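Local coordinates for phosphoribosylaminoimidazole carboxylase (Bombyx mori, PDB 4JA0), which appears to combine AIR carboxylase and SAICAR synthetase activities in one bifunctional chain, serving two steps of purine biosynthesis, at residues A384-A387 with A388-G392; G161-E164 with V165-M168; R217-S221 with G222-L226. All coordinates share one frame; numbering follows the deposited sequence.

Contact 1: residues A384-A387 with A388-G392; sequences ALMA and AQIIG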
# COMPACT_ATOMS: atom_id res chain seq x y z
N ALA A 384 -12.16 -25.15 2.97
CA ALA A 384 -12.76 -26.47 3.17
C ALA A 384 -12.08 -27.16 4.35
O ALA A 384 -12.74 -27.85 5.13
CB ALA A 384 -12.64 -27.31 1.91
N LEU A 385 -10.78 -26.96 4.49
CA LEU A 385 -10.01 -27.52 5.58
C LEU A 385 -10.44 -26.94 6.93
O LEU A 385 -10.56 -27.68 7.91
CB LEU A 385 -8.51 -27.29 5.34
CG LEU A 385 -7.78 -28.13 4.28
CD1 LEU A 385 -6.37 -27.63 4.08
CD2 LEU A 385 -7.75 -29.61 4.68
N MET A 386 -10.66 -25.64 7.00
CA MET A 386 -11.18 -25.03 8.23
C MET A 386 -12.53 -25.65 8.61
O MET A 386 -12.76 -26.00 9.77
CB MET A 386 -11.34 -23.52 8.08
CG MET A 386 -10.40 -22.70 8.93
SD MET A 386 -10.41 -23.09 10.70
CE MET A 386 -11.93 -22.25 11.14
N ALA A 387 -13.42 -25.78 7.63
CA ALA A 387 -14.72 -26.39 7.84
C ALA A 387 -14.56 -27.83 8.31
O ALA A 387 -15.25 -28.29 9.23
CB ALA A 387 -15.54 -26.33 6.56
N ALA A 388 -13.65 -28.55 7.66
CA ALA A 388 -13.36 -29.93 8.06
C ALA A 388 -12.83 -30.04 9.49
O ALA A 388 -13.29 -30.87 10.27
CB ALA A 388 -12.38 -30.58 7.09
N GLN A 389 -11.89 -29.16 9.83
CA GLN A 389 -11.29 -29.17 11.16
C GLN A 389 -12.34 -28.89 12.23
O GLN A 389 -12.28 -29.46 13.33
CB GLN A 389 -10.14 -28.16 11.24
CG GLN A 389 -8.87 -28.60 10.49
CD GLN A 389 -7.87 -27.47 10.25
OE1 GLN A 389 -8.18 -26.28 10.38
NE2 GLN A 389 -6.65 -27.85 9.88
N ILE A 390 -13.33 -28.07 11.90
CA ILE A 390 -14.40 -27.74 12.84
C ILE A 390 -15.33 -28.93 13.06
O ILE A 390 -15.66 -29.28 14.19
CB ILE A 390 -15.21 -26.52 12.34
CG1 ILE A 390 -14.37 -25.25 12.46
CG2 ILE A 390 -16.50 -26.36 13.15
CD1 ILE A 390 -14.93 -24.06 11.78
N ILE A 391 -15.75 -29.54 11.95
CA ILE A 391 -16.63 -30.69 11.96
C ILE A 391 -15.93 -32.00 12.45
O ILE A 391 -16.57 -32.92 12.99
CB ILE A 391 -17.24 -30.82 10.57
CG1 ILE A 391 -18.17 -29.63 10.36
CG2 ILE A 391 -18.00 -32.11 10.41
CD1 ILE A 391 -18.78 -29.58 9.00
N GLY A 392 -14.62 -32.06 12.24
CA GLY A 392 -13.83 -33.17 12.73
C GLY A 392 -13.82 -33.28 14.25
O GLY A 392 -13.46 -34.33 14.80

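Contact 2: residues G161-E164 with V165-M168; sequences GRDE and VDYM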
# COMPACT_ATOMS: atom_id res chain seq x y z
N GLY A 161 14.92 -47.52 3.47
CA GLY A 161 15.83 -46.56 4.08
C GLY A 161 15.08 -45.69 5.07
O GLY A 161 13.90 -45.94 5.36
N ARG A 162 15.72 -44.63 5.54
CA ARG A 162 15.12 -43.77 6.56
C ARG A 162 13.78 -43.16 6.08
O ARG A 162 12.87 -42.96 6.87
CB ARG A 162 16.12 -42.69 6.99
CG ARG A 162 15.67 -41.84 8.16
CD ARG A 162 15.63 -42.64 9.46
NE ARG A 162 16.93 -43.19 9.85
CZ ARG A 162 17.38 -43.27 11.10
NH1 ARG A 162 16.63 -42.82 12.11
NH2 ARG A 162 18.58 -43.79 11.36
N ASP A 163 13.65 -42.92 4.79
CA ASP A 163 12.40 -42.37 4.28
C ASP A 163 11.27 -43.37 4.50
O ASP A 163 10.19 -43.02 4.98
CB ASP A 163 12.55 -41.96 2.80
CG ASP A 163 13.32 -40.64 2.63
OD1 ASP A 163 13.22 -39.79 3.54
OD2 ASP A 163 14.07 -40.49 1.62
N GLU A 164 11.53 -44.62 4.18
CA GLU A 164 10.52 -45.66 4.35
C GLU A 164 10.23 -45.89 5.83
O GLU A 164 9.08 -46.04 6.23
CB GLU A 164 10.98 -46.95 3.68
CG GLU A 164 10.90 -46.89 2.16
CD GLU A 164 11.94 -45.95 1.52
OE1 GLU A 164 11.63 -45.38 0.44
OE2 GLU A 164 13.05 -45.79 2.08
N VAL A 165 11.27 -45.90 6.65
CA VAL A 165 11.08 -45.99 8.09
C VAL A 165 10.34 -44.77 8.64
O VAL A 165 9.49 -44.92 9.52
CB VAL A 165 12.42 -46.23 8.81
CG1 VAL A 165 12.29 -45.97 10.32
CG2 VAL A 165 12.92 -47.64 8.52
N ASP A 166 10.64 -43.59 8.11
CA ASP A 166 9.93 -42.37 8.52
C ASP A 166 8.44 -42.54 8.26
O ASP A 166 7.63 -42.33 9.16
CB ASP A 166 10.46 -41.12 7.79
CG ASP A 166 11.83 -40.64 8.32
OD1 ASP A 166 12.16 -40.92 9.50
OD2 ASP A 166 12.59 -40.00 7.53
N TYR A 167 8.09 -42.98 7.06
CA TYR A 167 6.69 -43.18 6.70
C TYR A 167 5.96 -44.16 7.65
O TYR A 167 4.82 -43.90 8.06
CB TYR A 167 6.58 -43.68 5.27
CG TYR A 167 5.18 -44.02 4.86
CD1 TYR A 167 4.32 -43.04 4.45
CD2 TYR A 167 4.71 -45.32 4.93
CE1 TYR A 167 3.02 -43.33 4.08
CE2 TYR A 167 3.40 -45.64 4.57
CZ TYR A 167 2.56 -44.63 4.14
OH TYR A 167 1.26 -44.90 3.77
N MET A 168 6.61 -45.28 7.96
CA MET A 168 6.02 -46.32 8.80
C MET A 168 5.90 -45.89 10.27
O MET A 168 4.97 -46.29 10.96
CB MET A 168 6.79 -47.63 8.67
CG MET A 168 6.54 -48.33 7.34
SD MET A 168 7.40 -49.92 7.13
CE MET A 168 9.07 -49.41 6.73

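Contact 3: residues R217-S221 with G222-L226; sequences RLWPS and GDKRL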
# COMPACT_ATOMS: atom_id res chain seq x y z
N ARG A 217 -4.22 -53.63 23.22
CA ARG A 217 -4.51 -53.66 24.64
C ARG A 217 -5.67 -52.69 24.89
O ARG A 217 -5.54 -51.49 24.67
CB ARG A 217 -3.25 -53.28 25.41
CG ARG A 217 -3.27 -53.61 26.87
CD ARG A 217 -1.85 -53.59 27.41
NE ARG A 217 -1.18 -54.89 27.27
CZ ARG A 217 0.13 -55.05 27.09
NH1 ARG A 217 0.95 -54.01 26.99
NH2 ARG A 217 0.63 -56.28 26.99
N LEU A 218 -6.81 -53.21 25.32
CA LEU A 218 -8.02 -52.40 25.43
C LEU A 218 -8.51 -52.27 26.85
O LEU A 218 -8.80 -53.27 27.49
CB LEU A 218 -9.14 -53.02 24.60
CG LEU A 218 -9.65 -52.22 23.41
CD1 LEU A 218 -10.84 -52.91 22.77
CD2 LEU A 218 -10.05 -50.85 23.88
N TRP A 219 -8.68 -51.04 27.33
CA TRP A 219 -9.30 -50.87 28.65
C TRP A 219 -10.63 -50.10 28.60
O TRP A 219 -10.67 -48.93 28.23
CB TRP A 219 -8.34 -50.14 29.59
CG TRP A 219 -7.03 -50.85 29.82
CD1 TRP A 219 -6.69 -52.10 29.41
CD2 TRP A 219 -5.90 -50.34 30.54
NE1 TRP A 219 -5.41 -52.40 29.82
CE2 TRP A 219 -4.90 -51.34 30.52
CE3 TRP A 219 -5.63 -49.13 31.20
CZ2 TRP A 219 -3.65 -51.16 31.12
CZ3 TRP A 219 -4.40 -48.96 31.80
CH2 TRP A 219 -3.42 -49.98 31.76
N PRO A 220 -11.72 -50.76 29.02
CA PRO A 220 -12.98 -50.03 29.17
C PRO A 220 -12.88 -49.09 30.36
O PRO A 220 -12.33 -49.47 31.40
CB PRO A 220 -13.99 -51.13 29.46
CG PRO A 220 -13.41 -52.35 28.80
CD PRO A 220 -11.92 -52.22 29.00
N SER A 221 -13.39 -47.87 30.18
CA SER A 221 -13.38 -46.84 31.22
C SER A 221 -11.96 -46.49 31.67
O SER A 221 -11.78 -45.89 32.72
CB SER A 221 -14.23 -47.24 32.43
OG SER A 221 -15.61 -47.26 32.10
N GLY A 222 -10.98 -46.89 30.86
CA GLY A 222 -9.59 -46.66 31.18
C GLY A 222 -9.18 -47.47 32.40
O GLY A 222 -8.15 -47.20 33.02
N ASP A 223 -10.00 -48.48 32.72
CA ASP A 223 -9.77 -49.33 33.87
C ASP A 223 -9.06 -50.59 33.41
O ASP A 223 -9.65 -51.44 32.74
CB ASP A 223 -11.09 -49.67 34.56
CG ASP A 223 -10.90 -50.35 35.91
OD1 ASP A 223 -9.76 -50.39 36.42
OD2 ASP A 223 -11.91 -50.84 36.47
N LYS A 224 -7.79 -50.69 33.80
CA LYS A 224 -6.92 -51.81 33.44
C LYS A 224 -7.55 -53.12 33.88
O LYS A 224 -7.49 -54.14 33.17
CB LYS A 224 -5.55 -51.65 34.12
CG LYS A 224 -4.59 -52.78 33.84
CD LYS A 224 -3.34 -52.72 34.69
CE LYS A 224 -2.50 -53.98 34.49
NZ LYS A 224 -1.41 -54.08 35.50
N ARG A 225 -8.25 -53.02 35.01
CA ARG A 225 -8.92 -54.13 35.68
C ARG A 225 -10.06 -54.71 34.83
O ARG A 225 -10.50 -55.84 35.05
CB ARG A 225 -9.42 -53.62 37.03
CG ARG A 225 -9.89 -54.67 37.98
CD ARG A 225 -10.44 -54.03 39.24
NE ARG A 225 -9.52 -53.03 39.80
CZ ARG A 225 -9.88 -51.80 40.14
NH1 ARG A 225 -11.13 -51.39 39.96
NH2 ARG A 225 -8.98 -50.96 40.64
N LEU A 226 -10.56 -53.93 33.87
CA LEU A 226 -11.61 -54.39 32.97
C LEU A 226 -11.09 -54.80 31.58
O LEU A 226 -11.90 -54.96 30.65
CB LEU A 226 -12.69 -53.31 32.81
CG LEU A 226 -13.47 -52.95 34.07
CD1 LEU A 226 -14.36 -51.72 33.86
CD2 LEU A 226 -14.29 -54.14 34.50

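Contact 1: residues A384-A387 with A388-G392
Ala387 and Ala388 sit at the centre of this turn of helix 380-391, joined to the residues one turn away by ordinary i to i+4 bonds. Ala388 N reaches Ala384 O at 2.8 Å, and Ala387 O takes Ile391 N at 3.0 Å; Ile390 N bonds mainly to Met386 O and only weakly to Ala387 O. The two methyls serve different neighbours. Ala387 CB meets Val269 and Val325 of the parallel sheet; Ala388 CB packs on Val398 and Leu402 of helix 396-420.

Met386, Ile390 and Gln389 carry the side-chain contact. The methionine chain bends at chi2 and chi3 (-54° and -77°), which brings Met386 CE within 3.6 Å of Ile390 CD1, the two chains meeting at a slant. Gln389 crosses Met386 at about a right angle, its OE1 3.9 Å from Met386 SD. With CG opposite its own carbonyl carbon (chi1 -73°), Gln389 runs back over Leu385 O, CG lying 3.2 Å from that oxygen. Cut back to an alanine, Gln389 would lose its amide and CG, which would probably leave a gap beside the Met386 sulfur and weaken the packing on Leu402 and on Ser345 of the second subunit.

Met386 also packs on Gly373 of that subunit, and Ile390 meets its own counterpart there. The i to i+4 bonds satisfy the peptide groups they join; the mostly apolar side chains fit helix to sheet, helix and second subunit by shape.

Contact 2: residues G161-E164 with V165-M168
Gly161 and Val165 begin the backbone bonding of helix 162-183: Val165 N points at Gly161 O, 2.9 Å away and nearly straight. Tyr167 N to Asp163 O (3.0 Å) and Met168 N to Glu164 O (3.1 Å) carry the i to i+4 pattern on, and Asp166 N bonds to Arg162 O in the same way.

Capping comes next. Gly161 holds the N-cap, and Glu164, three residues on, folds back to it: a bend at chi2 (70°) swings the carboxylate round so that OE2 accepts Gly161 N at 2.9 Å, on its anti side and 27° out of plane. This is one half of a capping box; the glycine has no side chain to return the other.

Charge is balanced from outside the turn. Asp163 OD1 and Asp166 OD2 lie 4.0 Å apart, their carboxylate planes 59° askew, yet Arg414 NH1 forms salt bridges with both oxygens and probably offsets the repulsion. Asp166 OD1 has a second cation in Arg169. Against Asp166, Arg162 offers its aliphatic part, CG 3.6 Å from OD2, while its guanidinium heads for a weak, long pairing with Glu145. Tyr167 reaches a bound sulfate, probably from the crystallisation liquor.

Met168 bends at chi3, and its CE comes to rest against the Glu164 backbone, 3.4 Å from Glu164 O. The turn opens a long helix of the SAICAR synthetase part: Val165 and Arg162 pack on helix 145-150, Glu164 and Met168 on strand 205-207, and the two aspartates face Arg414 of helix 396-420.

Contact 3: residues R217-S221 with G222-L226
Lys224 lies along one face of the Trp219 indole, the two side chains side by side and pointing the same way. Its CB sits 3.4 Å from the centroid of the six-membered ring of Trp219 and only 6° off the normal, a CH-pi contact, and CG is 3.3 Å from Trp219 CZ2. Trp219 holds CG anti to its carbonyl carbon, beside the backbone N (chi1 -60°), which turns the indole toward the following turns with a face to the lysine. Lys224 is extended throughout, CG opposite its own backbone N (chi1 178°), and this carries NZ past the ring to a salt bridge with Glu120.

Two overlapping turns allow this: type II from Trp219 to Gly222, closed by a weak bond, and type I' from Pro220 to Asp223, closed by Asp223 N to Pro220 O at 2.9 Å. Ser221 and Gly222 both take positive phi, which suits the glycine. Across the turns, Pro220 CD meets Leu226 CB at 4.0 Å.

The strand that leads in, 216-220, pairs antiparallel with strand 188-200, where Trp219 packs on Ile191; the indole also touches Leu106 and Met227, and the turns pass on towards helix 231-235.

In the fold
Contact 1 is wholly buried and belongs to the AIR carboxylase part, whereas contacts 2 and 3 share the SAICAR synthetase part, their centres 32 Å and their nearest atoms about 17 Å apart. Contacts 1 and 2 both use regular helix bonding, but the first faces sheet and second subunit with mostly apolar groups, while the second, at a partly buried helix start, relies on capping and charge. Contact 3 is a surface contact, where two turns and a lysine laid on an indole face take the place of regular i to i+4 bonding. Helix 396-420 links the first two: Leu402 packs against contact 1, and Arg414 bridges the aspartates of contact 2.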